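Local coordinates for putative sugar ABC transport system, substrate-binding protein (Bordetella parapertussis, PDB 5IX8) that probably binds a carbohydrate in the periplasm as the substrate-binding component of an ABC transport system, at residues Gln139-Val145 and Gly170-Ala176. Residues are numbered along the deposited sequence; the frame is centred on the assembly and turned at random.
Sequences QGKQVIV and GAKLTPA
A side chain takes over the last rung of this parallel ladder: T174, its CA–CB bond pointing toward 139-145 and chi1 p, accepts the V145 N hydrogen bond on OG1 at 3.0 Å, the place where the next backbone carbonyl would serve; the hydroxyl itself donates to P175 O at 3.1 Å. Behind it the pairing is regular. The segments run 4° apart, Q142 beside K172 (CA–CA 4.6 Å) and V143 beside L173 (CA–CA 4.7 Å), joined by backbone hydrogen bonds from K172 N to K141 O (2.9 Å), V143 N to K172 O (2.8 Å) and T174 N to V143 O (2.9 Å). Before the strands, G140 N donates to G170 O at 2.9 Å. Both glycines have positive phi (81° and 89°), where a CB would jam against the preceding carbonyl O, and G170 is C' of the Schellman motif ending helix 154-168. Q142 and K172 share one face; on the other, V143 (t) and L173 (m, p) meet CB to CD1 at 3.9 Å, and V145 CG2 reaches L173 CG at 3.7 Å. This is a beta-alpha-beta unit of a periplasmic binding protein lobe: 172-173 forms the sheet edge, 142-145 continues to strand 201-205, helix 154-168 covers L173 and V145, and helix 184-197 packs on I144.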
loop_
_atom_site.group_PDB
_atom_site.type_symbol
_atom_site.label_atom_id
_atom_site.label_comp_id
_atom_site.label_asym_id
_atom_site.label_seq_id
_atom_site.Cartn_x
_atom_site.Cartn_y
_atom_site.Cartn_z
ATOM N N GLN A 139 3.573 18.082 20.381
ATOM C CA GLN A 139 4.363 19.311 20.387
ATOM C C GLN A 139 5.483 19.248 21.418
ATOM O O GLN A 139 5.247 18.940 22.590
ATOM C CB GLN A 139 3.459 20.496 20.692
ATOM C CG GLN A 139 4.216 21.774 20.828
ATOM C CD GLN A 139 3.290 22.951 20.985
ATOM O OE1 GLN A 139 2.277 22.877 21.695
ATOM N NE2 GLN A 139 3.613 24.041 20.304
ATOM N N GLY A 140 6.711 19.517 20.975
ATOM C CA GLY A 140 7.856 19.457 21.850
ATOM C C GLY A 140 8.429 18.070 22.109
ATOM O O GLY A 140 9.492 17.962 22.742
ATOM N N LYS A 141 7.799 17.010 21.622
ATOM C CA LYS A 141 8.217 15.659 21.977
ATOM C C LYS A 141 8.954 15.005 20.820
ATOM O O LYS A 141 8.738 15.344 19.655
ATOM C CB LYS A 141 7.019 14.797 22.373
ATOM C CG LYS A 141 6.167 15.436 23.471
ATOM C CD LYS A 141 5.037 14.536 23.937
ATOM C CE LYS A 141 4.371 15.170 25.175
ATOM N NZ LYS A 141 3.219 14.384 25.686
ATOM N N GLN A 142 9.825 14.056 21.161
ATOM C CA GLN A 142 10.699 13.426 20.181
ATOM C C GLN A 142 10.064 12.198 19.546
ATOM O O GLN A 142 9.446 11.371 20.225
ATOM C CB GLN A 142 12.036 13.049 20.806
ATOM C CG GLN A 142 12.828 14.256 21.217
ATOM C CD GLN A 142 14.181 13.890 21.809
ATOM O OE1 GLN A 142 14.747 12.843 21.489
ATOM N NE2 GLN A 142 14.705 14.755 22.681
ATOM N N VAL A 143 10.267 12.075 18.237
ATOM C CA VAL A 143 9.664 11.049 17.402
ATOM C C VAL A 143 10.786 10.327 16.659
ATOM O O VAL A 143 11.524 10.953 15.882
ATOM C CB VAL A 143 8.672 11.661 16.392
ATOM C CG1 VAL A 143 8.038 10.552 15.519
ATOM C CG2 VAL A 143 7.581 12.516 17.120
ATOM N N ILE A 144 10.913 9.020 16.885
ATOM C CA ILE A 144 11.811 8.190 16.083
ATOM C C ILE A 144 11.163 7.934 14.733
ATOM O O ILE A 144 9.990 7.517 14.672
ATOM C CB ILE A 144 12.090 6.861 16.795
ATOM C CG1 ILE A 144 13.031 7.068 17.986
ATOM C CG2 ILE A 144 12.646 5.828 15.791
ATOM C CD1 ILE A 144 12.934 5.958 19.069
ATOM N N VAL A 145 11.929 8.124 13.653
ATOM C CA VAL A 145 11.454 7.867 12.295
ATOM C C VAL A 145 12.162 6.628 11.752
ATOM O O VAL A 145 13.394 6.605 11.660
ATOM C CB VAL A 145 11.673 9.074 11.370
ATOM C CG1 VAL A 145 11.252 8.709 9.934
ATOM C CG2 VAL A 145 10.898 10.333 11.884
ATOM N N GLY A 170 5.425 21.248 15.964
ATOM C CA GLY A 170 6.510 21.330 16.918
ATOM C C GLY A 170 7.055 20.007 17.395
ATOM O O GLY A 170 7.807 19.984 18.380
ATOM N N ALA A 171 6.724 18.905 16.730
ATOM C CA ALA A 171 7.337 17.645 17.103
ATOM C C ALA A 171 8.775 17.607 16.591
ATOM O O ALA A 171 9.128 18.258 15.598
ATOM C CB ALA A 171 6.523 16.472 16.554
ATOM N N LYS A 172 9.622 16.878 17.310
ATOM C CA LYS A 172 11.060 16.805 17.032
ATOM C C LYS A 172 11.374 15.412 16.491
ATOM O O LYS A 172 11.459 14.447 17.247
ATOM C CB LYS A 172 11.864 17.110 18.287
ATOM C CG LYS A 172 11.431 18.413 18.980
ATOM C CD LYS A 172 12.172 18.641 20.284
ATOM C CE LYS A 172 12.181 20.122 20.644
ATOM N NZ LYS A 172 12.789 20.382 21.989
ATOM N N LEU A 173 11.550 15.316 15.185
ATOM C CA LEU A 173 11.792 14.040 14.520
ATOM C C LEU A 173 13.280 13.743 14.424
ATOM O O LEU A 173 14.087 14.662 14.252
ATOM C CB LEU A 173 11.198 14.064 13.102
ATOM C CG LEU A 173 9.717 13.718 12.901
ATOM C CD1 LEU A 173 8.823 14.551 13.816
ATOM C CD2 LEU A 173 9.310 13.930 11.430
ATOM N N THR A 174 13.639 12.455 14.544
ATOM C CA THR A 174 15.005 12.021 14.215
ATOM C C THR A 174 15.173 12.087 12.704
ATOM O O THR A 174 14.185 12.073 11.971
ATOM C CB THR A 174 15.278 10.575 14.645
ATOM O OG1 THR A 174 14.466 9.691 13.853
ATOM C CG2 THR A 174 15.008 10.340 16.130
ATOM N N PRO A 175 16.403 12.161 12.203
ATOM C CA PRO A 175 16.590 11.974 10.754
ATOM C C PRO A 175 16.153 10.581 10.346
ATOM O O PRO A 175 15.949 9.699 11.175
ATOM C CB PRO A 175 18.090 12.165 10.541
ATOM C CG PRO A 175 18.694 12.089 11.851
ATOM C CD PRO A 175 17.670 12.442 12.898
ATOM N N ALA A 176 16.004 10.380 9.043
ATOM C CA ALA A 176 15.450 9.131 8.531
ATOM C C ALA A 176 16.506 8.407 7.706
ATOM O O ALA A 176 17.028 8.956 6.732
ATOM C CB ALA A 176 14.211 9.402 7.690
#